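Local coordinates for protein positive phenol-degradative gene regulator (Ralstonia sp. E2, PDB 5FS0) that probably senses phenolic compounds through this N-terminal sensory domain and activates transcription of phenol-degradation genes as an ATP- and DNA-binding regulator, at residues T111-D116 and E127-D132; V123-F128 and R186-P191. All coordinates share one frame; numbering follows the deposited sequence.

Interaction 1 (T111-D116 and E127-D132); sequences TPLTVD and EFLWED. With 5JC (2,4-dichlorophenol), chain C.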
ATOM      1  N   THR A 111      -6.525   6.278  19.221  1.00 48.74           N
ATOM      2  CA  THR A 111      -7.308   6.695  20.377  1.00 52.60           C
ATOM      3  C   THR A 111      -6.988   8.123  20.807  1.00 44.14           C
ATOM      4  O   THR A 111      -5.935   8.375  21.396  1.00 40.71           O
ATOM      5  CB  THR A 111      -7.086   5.741  21.547  1.00 48.01           C
ATOM      6  OG1 THR A 111      -7.649   4.475  21.206  1.00 49.36           O
ATOM      7  CG2 THR A 111      -7.746   6.279  22.813  1.00 46.91           C
ATOM      8  N   PRO A 112      -7.893   9.067  20.486  1.00 51.28           N
ATOM      9  CA  PRO A 112      -7.747  10.469  20.907  1.00 47.93           C
ATOM     10  C   PRO A 112      -7.748  10.597  22.425  1.00 49.07           C
ATOM     11  O   PRO A 112      -8.713  10.208  23.080  1.00 50.58           O
ATOM     12  CB  PRO A 112      -8.978  11.160  20.302  1.00 41.58           C
ATOM     13  CG  PRO A 112      -9.406  10.270  19.176  1.00 48.31           C
ATOM     14  CD  PRO A 112      -9.091   8.868  19.651  1.00 47.63           C
ATOM     15  N   LEU A 113      -6.663  11.113  22.980  1.00 50.71           N
ATOM     16  CA  LEU A 113      -6.587  11.317  24.421  1.00 54.66           C
ATOM     17  C   LEU A 113      -7.235  12.658  24.760  1.00 59.21           C
ATOM     18  O   LEU A 113      -8.282  12.706  25.410  1.00 61.12           O
ATOM     19  CB  LEU A 113      -5.135  11.268  24.909  1.00 48.69           C
ATOM     20  CG  LEU A 113      -4.430   9.910  24.810  1.00 46.04           C
ATOM     21  CD1 LEU A 113      -2.937  10.044  25.069  1.00 46.81           C
ATOM     22  CD2 LEU A 113      -5.042   8.926  25.786  1.00 48.80           C
ATOM     23  N   THR A 114      -6.618  13.744  24.309  1.00 52.50           N
ATOM     24  CA  THR A 114      -7.218  15.054  24.483  1.00 51.48           C
ATOM     25  C   THR A 114      -6.994  15.920  23.248  1.00 52.46           C
ATOM     26  O   THR A 114      -5.891  15.989  22.700  1.00 49.16           O
ATOM     27  CB  THR A 114      -6.667  15.767  25.722  1.00 55.94           C
ATOM     28  OG1 THR A 114      -7.318  17.036  25.862  1.00 59.40           O
ATOM     29  CG2 THR A 114      -5.163  15.968  25.596  1.00 51.70           C
ATOM     30  N   VAL A 115      -8.062  16.571  22.808  1.00 49.92           N
ATOM     31  CA  VAL A 115      -8.007  17.371  21.603  1.00 48.85           C
ATOM     32  C   VAL A 115      -8.675  18.718  21.811  1.00 54.57           C
ATOM     33  O   VAL A 115      -9.856  18.809  22.155  1.00 54.08           O
ATOM     34  CB  VAL A 115      -8.673  16.647  20.421  1.00 54.02           C
ATOM     35  CG1 VAL A 115      -8.918  17.613  19.269  1.00 48.80           C
ATOM     36  CG2 VAL A 115      -7.818  15.459  19.980  1.00 45.30           C
ATOM     37  N   ASP A 116      -7.888  19.764  21.609  1.00 51.48           N
ATOM     38  CA  ASP A 116      -8.382  21.123  21.618  1.00 51.33           C
ATOM     39  C   ASP A 116      -8.233  21.667  20.195  1.00 50.63           C
ATOM     40  O   ASP A 116      -7.118  21.804  19.689  1.00 48.22           O
ATOM     41  CB  ASP A 116      -7.605  21.947  22.657  1.00 57.06           C
ATOM     42  CG  ASP A 116      -7.793  23.441  22.499  1.00 62.49           C
ATOM     43  OD1 ASP A 116      -8.818  23.870  21.912  1.00 61.75           O
ATOM     44  OD2 ASP A 116      -6.905  24.189  22.978  1.00 65.29           O
ATOM     45  N   GLU A 127      -3.315  15.131  21.330  1.00 42.14           N
ATOM     46  CA  GLU A 127      -2.559  13.967  21.799  1.00 43.68           C
ATOM     47  C   GLU A 127      -3.347  12.691  21.542  1.00 35.84           C
ATOM     48  O   GLU A 127      -4.555  12.646  21.746  1.00 37.66           O
ATOM     49  CB  GLU A 127      -2.235  14.074  23.299  1.00 50.72           C
ATOM     50  CG  GLU A 127      -1.283  15.203  23.683  1.00 55.00           C
ATOM     51  CD  GLU A 127      -1.277  15.478  25.190  1.00 62.00           C
ATOM     52  OE1 GLU A 127      -1.592  14.543  25.961  1.00 59.19           O
ATOM     53  OE2 GLU A 127      -0.973  16.629  25.597  1.00 52.13           O
ATOM     54  N   PHE A 128      -2.657  11.647  21.113  1.00 36.52           N
ATOM     55  CA  PHE A 128      -3.331  10.415  20.716  1.00 42.45           C
ATOM     56  C   PHE A 128      -2.558   9.185  21.175  1.00 36.75           C
ATOM     57  O   PHE A 128      -1.341   9.234  21.310  1.00 37.70           O
ATOM     58  CB  PHE A 128      -3.517  10.383  19.183  1.00 41.60           C
ATOM     59  CG  PHE A 128      -4.299  11.554  18.636  1.00 39.94           C
ATOM     60  CD1 PHE A 128      -3.673  12.762  18.369  1.00 38.53           C
ATOM     61  CD2 PHE A 128      -5.655  11.445  18.391  1.00 39.68           C
ATOM     62  CE1 PHE A 128      -4.383  13.835  17.879  1.00 34.74           C
ATOM     63  CE2 PHE A 128      -6.371  12.520  17.905  1.00 39.79           C
ATOM     64  CZ  PHE A 128      -5.738  13.710  17.647  1.00 33.73           C
ATOM     65  N   LEU A 129      -3.265   8.084  21.418  1.00 42.90           N
ATOM     66  CA  LEU A 129      -2.606   6.787  21.562  1.00 43.91           C
ATOM     67  C   LEU A 129      -2.720   5.990  20.255  1.00 43.98           C
ATOM     68  O   LEU A 129      -3.794   5.936  19.641  1.00 41.93           O
ATOM     69  CB  LEU A 129      -3.201   5.975  22.718  1.00 47.92           C
ATOM     70  CG  LEU A 129      -2.946   6.432  24.159  1.00 53.84           C
ATOM     71  CD1 LEU A 129      -3.131   5.259  25.107  1.00 49.03           C
ATOM     72  CD2 LEU A 129      -1.563   7.075  24.345  1.00 53.36           C
ATOM     73  N   TRP A 130      -1.617   5.377  19.840  1.00 40.84           N
ATOM     74  CA  TRP A 130      -1.592   4.587  18.615  1.00 41.28           C
ATOM     75  C   TRP A 130      -1.448   3.100  18.920  1.00 44.73           C
ATOM     76  O   TRP A 130      -0.361   2.534  18.797  1.00 44.19           O
ATOM     77  CB  TRP A 130      -0.456   5.050  17.701  1.00 40.60           C
ATOM     78  CG  TRP A 130      -0.862   6.117  16.732  1.00 35.41           C
ATOM     79  CD1 TRP A 130      -2.124   6.587  16.512  1.00 31.71           C
ATOM     80  CD2 TRP A 130      -0.002   6.849  15.851  1.00 37.71           C
ATOM     81  NE1 TRP A 130      -2.103   7.567  15.549  1.00 37.10           N
ATOM     82  CE2 TRP A 130      -0.812   7.746  15.126  1.00 38.78           C
ATOM     83  CE3 TRP A 130       1.374   6.832  15.604  1.00 35.38           C
ATOM     84  CZ2 TRP A 130      -0.292   8.619  14.172  1.00 36.21           C
ATOM     85  CZ3 TRP A 130       1.888   7.699  14.656  1.00 38.33           C
ATOM     86  CH2 TRP A 130       1.057   8.580  13.952  1.00 32.59           C
ATOM     87  N   GLU A 131      -2.550   2.473  19.320  1.00 46.08           N
ATOM     88  CA  GLU A 131      -2.547   1.051  19.644  1.00 46.64           C
ATOM     89  C   GLU A 131      -2.535   0.196  18.382  1.00 47.29           C
ATOM     90  O   GLU A 131      -3.256   0.475  17.424  1.00 44.35           O
ATOM     91  CB  GLU A 131      -3.759   0.697  20.508  1.00 52.41           C
ATOM     92  CG  GLU A 131      -3.547   0.917  21.996  1.00 52.43           C
ATOM     93  CD  GLU A 131      -4.805   0.676  22.806  1.00 66.05           C
ATOM     94  OE1 GLU A 131      -5.183  -0.501  22.986  1.00 75.09           O
ATOM     95  OE2 GLU A 131      -5.418   1.663  23.264  1.00 65.25           O
ATOM     96  N   ASP A 132      -1.710  -0.845  18.387  1.00 52.48           N
ATOM     97  CA  ASP A 132      -1.601  -1.743  17.243  1.00 46.46           C
ATOM     98  C   ASP A 132      -1.164  -1.219  15.879  1.00 50.12           C
ATOM     99  O   ASP A 132      -1.879  -1.368  14.887  1.00 51.24           O
ATOM    100  CB  ASP A 132      -2.911  -2.506  17.035  1.00 54.90           C
ATOM    101  CG  ASP A 132      -3.157  -3.546  18.112  1.00 70.76           C
ATOM    102  OD1 ASP A 132      -2.204  -3.877  18.848  1.00 67.86           O
ATOM    103  OD2 ASP A 132      -4.303  -4.031  18.221  1.00 69.93           O
TER
HETATM  104 CL1  5JC C1209      -3.163  10.170  15.819  1.00 62.55          CL
HETATM  105  CAI 5JC C1209      -3.965  10.644  14.354  1.00 38.86           C
HETATM  106  CAF 5JC C1209      -4.531  12.026  14.273  1.00 32.50           C
HETATM  107  CAH 5JC C1209      -5.154  12.407  13.151  1.00 38.51           C
HETATM  108 CL2  5JC C1209      -5.808  14.012  13.078  1.00 47.18          CL
HETATM  109  CAE 5JC C1209      -5.281  11.457  11.974  1.00 37.02           C
HETATM  110  CAD 5JC C1209      -4.766  10.213  12.058  1.00 34.45           C
HETATM  111  CAG 5JC C1209      -4.069   9.783  13.322  1.00 33.57           C
HETATM  112  OAA 5JC C1209      -3.529   8.492  13.435  1.00 32.90           O
HETATM  113  O   HOH W   1      -5.555   3.325  20.602  1.00 47.99           O
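T111 and L129 exchange a pair of backbone hydrogen bonds, L129 N to T111 O at 2.7 Å and T111 N to L129 O at 2.8 Å. Next along, P112 pairs with F128 at a non-hydrogen-bonded position, and its CA lies 3.4 Å from F128 CD2, oblique to the ring. V115 CG2 reaches the far end of the same ring, 3.6 Å from F128 CZ. Between these two residues the strand 111-116 gains an extra residue: L113 and T114 both face E127 in a classic beta bulge, where L113 N donates to E127 O at 2.9 Å. The bulge swings L113 toward the partner strand; with CG beside its backbone N, opposite the carbonyl carbon (chi1 -67°), CD1 meets L129 CD2 at 3.4 Å. Beyond the T111-L129 pair a water links T111 OG1 to E131 OE2, while E131 OE1 forms a salt bridge with R109. On the F128 side of the sheet, CAF of 2,4-dichlorophenol sits 3.9 Å above the centre of the phenyl ring. At the indole edge W130 NE1 donates to the ligand OAA, though the exact place of NE1 is less certain; the ligand is also hydrogen-bonded to H102 ND1. This is an antiparallel beta hairpin with a bulge, forming one wall of the phenol-binding pocket.

Interaction 2 (V123-F128 and R186-P191); sequences VYHGEF and RILGKP. With 5JC (2,4-dichlorophenol), chain C.
G126 and G189 form one antiparallel hydrogen-bonded pair and F128 with I187 another. The shortest of the four bonds runs from G189 N to G126 O, at 2.8 Å and in the carbonyl plane. E127 and L188 face each other between the two pairs, where E127 CA-H points to I187 O and L188 CA-H to G126 O. Beside the G126-G189 pair, with no side chain on either strand, lies the ring of Y124, whose edge is 3.5 Å from G189 O through CE2. With CG opposite its backbone N (chi1 -175°), the Y124 side chain lies along the glycines, and its OH is hydrogen-bonded to Y172 OH.

Charged and polar groups gather on the opposite face. E127 holds H125 NE2 through OE2, at 3.3 Å and close to the imidazole plane, and turns OE1 to R186 NH2 in a weak salt bridge of 3.5 Å. Carboxylate and guanidinium planes stand almost perpendicular (89°), which gives a single long contact instead of a two-pronged one. L188 CD1 fits beneath this group, 3.7 Å from both E127 CG and H125 NE2.

Apolar contact returns on the F128 face. I187 CG1, held between its backbone N and carbonyl carbon (chi1 89°), lies 3.9 Å from F128 CB and directs CD1 to the ligand chlorine CL1.

Strands 123-131 and 185-191 are the two central strands of the four-stranded sheet, between 109-118 and 170-176. L95 of helix 91-95 packs on Y124 and F128, and I187 touches Y172 of strand 170-176.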
ATOM      1  N   VAL A 123      -6.291  27.305  16.057  1.00 37.30           N
ATOM      2  CA  VAL A 123      -5.822  26.690  17.298  1.00 39.99           C
ATOM      3  C   VAL A 123      -5.956  25.176  17.288  1.00 41.67           C
ATOM      4  O   VAL A 123      -7.039  24.626  17.063  1.00 44.50           O
ATOM      5  CB  VAL A 123      -6.572  27.218  18.526  1.00 42.40           C
ATOM      6  CG1 VAL A 123      -6.202  26.399  19.752  1.00 43.97           C
ATOM      7  CG2 VAL A 123      -6.237  28.675  18.760  1.00 46.52           C
ATOM      8  N   TYR A 124      -4.847  24.502  17.552  1.00 38.94           N
ATOM      9  CA  TYR A 124      -4.869  23.060  17.647  1.00 44.25           C
ATOM     10  C   TYR A 124      -3.837  22.545  18.628  1.00 38.27           C
ATOM     11  O   TYR A 124      -2.664  22.902  18.557  1.00 38.80           O
ATOM     12  CB  TYR A 124      -4.630  22.411  16.276  1.00 40.53           C
ATOM     13  CG  TYR A 124      -4.760  20.907  16.322  1.00 38.10           C
ATOM     14  CD1 TYR A 124      -6.004  20.297  16.184  1.00 41.04           C
ATOM     15  CD2 TYR A 124      -3.646  20.093  16.534  1.00 36.94           C
ATOM     16  CE1 TYR A 124      -6.136  18.915  16.243  1.00 41.90           C
ATOM     17  CE2 TYR A 124      -3.771  18.702  16.584  1.00 35.69           C
ATOM     18  CZ  TYR A 124      -5.020  18.129  16.439  1.00 35.70           C
ATOM     19  OH  TYR A 124      -5.167  16.766  16.486  1.00 37.29           O
ATOM     20  N   HIS A 125      -4.304  21.694  19.532  1.00 42.01           N
ATOM     21  CA  HIS A 125      -3.445  20.879  20.384  1.00 45.78           C
ATOM     22  C   HIS A 125      -4.026  19.470  20.487  1.00 40.78           C
ATOM     23  O   HIS A 125      -5.156  19.306  20.953  1.00 45.26           O
ATOM     24  CB  HIS A 125      -3.309  21.506  21.773  1.00 52.10           C
ATOM     25  CG  HIS A 125      -2.314  20.812  22.647  1.00 44.44           C
ATOM     26  ND1 HIS A 125      -1.010  21.233  22.764  1.00 46.14           N
ATOM     27  CD2 HIS A 125      -2.432  19.714  23.429  1.00 39.41           C
ATOM     28  CE1 HIS A 125      -0.365  20.429  23.591  1.00 48.97           C
ATOM     29  NE2 HIS A 125      -1.204  19.499  24.008  1.00 43.20           N
ATOM     30  N   GLY A 126      -3.268  18.460  20.058  1.00 38.22           N
ATOM     31  CA  GLY A 126      -3.787  17.101  20.000  1.00 37.27           C
ATOM     32  C   GLY A 126      -2.840  15.981  20.423  1.00 40.05           C
ATOM     33  O   GLY A 126      -1.716  15.879  19.937  1.00 40.02           O
ATOM     34  N   GLU A 127      -3.315  15.131  21.330  1.00 42.14           N
ATOM     35  CA  GLU A 127      -2.559  13.967  21.799  1.00 43.68           C
ATOM     36  C   GLU A 127      -3.347  12.691  21.542  1.00 35.84           C
ATOM     37  O   GLU A 127      -4.555  12.646  21.746  1.00 37.66           O
ATOM     38  CB  GLU A 127      -2.235  14.074  23.299  1.00 50.72           C
ATOM     39  CG  GLU A 127      -1.283  15.203  23.683  1.00 55.00           C
ATOM     40  CD  GLU A 127      -1.277  15.478  25.190  1.00 62.00           C
ATOM     41  OE1 GLU A 127      -1.592  14.543  25.961  1.00 59.19           O
ATOM     42  OE2 GLU A 127      -0.973  16.629  25.597  1.00 52.13           O
ATOM     43  N   PHE A 128      -2.657  11.647  21.113  1.00 36.52           N
ATOM     44  CA  PHE A 128      -3.331  10.415  20.716  1.00 42.45           C
ATOM     45  C   PHE A 128      -2.558   9.185  21.175  1.00 36.75           C
ATOM     46  O   PHE A 128      -1.341   9.234  21.310  1.00 37.70           O
ATOM     47  CB  PHE A 128      -3.517  10.383  19.183  1.00 41.60           C
ATOM     48  CG  PHE A 128      -4.299  11.554  18.636  1.00 39.94           C
ATOM     49  CD1 PHE A 128      -3.673  12.762  18.369  1.00 38.53           C
ATOM     50  CD2 PHE A 128      -5.655  11.445  18.391  1.00 39.68           C
ATOM     51  CE1 PHE A 128      -4.383  13.835  17.879  1.00 34.74           C
ATOM     52  CE2 PHE A 128      -6.371  12.520  17.905  1.00 39.79           C
ATOM     53  CZ  PHE A 128      -5.738  13.710  17.647  1.00 33.73           C
ATOM     54  N   ARG A 186       2.575   6.999  21.345  1.00 45.99           N
ATOM     55  CA  ARG A 186       1.958   8.172  21.923  1.00 45.68           C
ATOM     56  C   ARG A 186       2.399   9.332  21.046  1.00 45.38           C
ATOM     57  O   ARG A 186       3.589   9.485  20.787  1.00 43.99           O
ATOM     58  CB  ARG A 186       2.402   8.354  23.378  1.00 51.70           C
ATOM     59  CG  ARG A 186       1.537   9.272  24.194  1.00 56.21           C
ATOM     60  CD  ARG A 186       2.330   9.921  25.321  1.00 63.42           C
ATOM     61  NE  ARG A 186       1.589  11.048  25.878  1.00 72.80           N
ATOM     62  CZ  ARG A 186       2.128  12.028  26.600  1.00 75.46           C
ATOM     63  NH1 ARG A 186       3.434  12.029  26.860  1.00 71.68           N
ATOM     64  NH2 ARG A 186       1.358  13.013  27.055  1.00 63.29           N
ATOM     65  N   ILE A 187       1.461  10.138  20.559  1.00 43.76           N
ATOM     66  CA  ILE A 187       1.839  11.200  19.623  1.00 43.80           C
ATOM     67  C   ILE A 187       1.262  12.559  20.004  1.00 38.87           C
ATOM     68  O   ILE A 187       0.196  12.652  20.612  1.00 38.33           O
ATOM     69  CB  ILE A 187       1.399  10.875  18.161  1.00 40.10           C
ATOM     70  CG1 ILE A 187      -0.011  11.405  17.908  1.00 40.11           C
ATOM     71  CG2 ILE A 187       1.534   9.352  17.849  1.00 40.06           C
ATOM     72  CD1 ILE A 187      -0.435  11.345  16.446  1.00 45.16           C
ATOM     73  N   LEU A 188       1.986  13.608  19.629  1.00 38.28           N
ATOM     74  CA  LEU A 188       1.575  14.979  19.885  1.00 42.63           C
ATOM     75  C   LEU A 188       1.592  15.801  18.593  1.00 37.74           C
ATOM     76  O   LEU A 188       2.576  15.781  17.846  1.00 35.98           O
ATOM     77  CB  LEU A 188       2.487  15.636  20.928  1.00 39.39           C
ATOM     78  CG  LEU A 188       2.281  17.155  21.096  1.00 41.93           C
ATOM     79  CD1 LEU A 188       0.938  17.460  21.757  1.00 39.33           C
ATOM     80  CD2 LEU A 188       3.440  17.808  21.863  1.00 37.11           C
ATOM     81  N   GLY A 189       0.501  16.520  18.344  1.00 35.17           N
ATOM     82  CA  GLY A 189       0.415  17.392  17.185  1.00 34.17           C
ATOM     83  C   GLY A 189       0.067  18.812  17.582  1.00 37.76           C
ATOM     84  O   GLY A 189      -0.834  19.045  18.396  1.00 36.99           O
ATOM     85  N   LYS A 190       0.789  19.767  17.007  1.00 37.87           N
ATOM     86  CA  LYS A 190       0.519  21.171  17.248  1.00 37.33           C
ATOM     87  C   LYS A 190       1.150  22.008  16.150  1.00 41.66           C
ATOM     88  O   LYS A 190       1.955  21.499  15.365  1.00 38.71           O
ATOM     89  CB  LYS A 190       1.027  21.595  18.630  1.00 37.12           C
ATOM     90  CG  LYS A 190       2.526  21.574  18.787  1.00 39.65           C
ATOM     91  CD  LYS A 190       2.916  21.705  20.256  1.00 44.67           C
ATOM     92  CE  LYS A 190       4.420  21.651  20.450  1.00 45.62           C
ATOM     93  NZ  LYS A 190       4.781  21.537  21.892  1.00 51.62           N
ATOM     94  N   PRO A 191       0.767  23.295  16.082  1.00 40.56           N
ATOM     95  CA  PRO A 191       1.206  24.210  15.033  1.00 39.36           C
ATOM     96  C   PRO A 191       2.714  24.257  14.932  1.00 44.97           C
ATOM     97  O   PRO A 191       3.399  24.226  15.958  1.00 47.75           O
ATOM     98  CB  PRO A 191       0.638  25.560  15.485  1.00 44.79           C
ATOM     99  CG  PRO A 191      -0.552  25.215  16.271  1.00 39.44           C
ATOM    100  CD  PRO A 191      -0.214  23.929  16.977  1.00 39.70           C
TER
HETATM  101 CL1  5JC C1209      -3.163  10.170  15.819  1.00 62.55          CL
HETATM  102  CAI 5JC C1209      -3.965  10.644  14.354  1.00 38.86           C
HETATM  103  CAF 5JC C1209      -4.531  12.026  14.273  1.00 32.50           C
HETATM  104  CAH 5JC C1209      -5.154  12.407  13.151  1.00 38.51           C
HETATM  105 CL2  5JC C1209      -5.808  14.012  13.078  1.00 47.18          CL
HETATM  106  CAE 5JC C1209      -5.281  11.457  11.974  1.00 37.02           C
HETATM  107  CAD 5JC C1209      -4.766  10.213  12.058  1.00 34.45           C
HETATM  108  CAG 5JC C1209      -4.069   9.783  13.322  1.00 33.57           C
HETATM  109  OAA 5JC C1209      -3.529   8.492  13.435  1.00 32.90           O

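Both interactions use strand 123-131, which pairs with 109-118 on one side and 185-191 on the other, and they share E127 and F128. Interaction 1 is a surface contact at the sheet's outer strand, between neighbours in the chain, and its ladder is interrupted by a bulge. Interaction 2 is partly buried, joins strands far apart in sequence and keeps a regular ladder. Leucine contact and a bridging water mark the outer face of the first; a histidine, glutamate and arginine cluster marks that of the second. On the inner face, W130 packs against I187, joining the two contacts around the 2,4-dichlorophenol, and I187 lies near the zinc ligands E174 and C185.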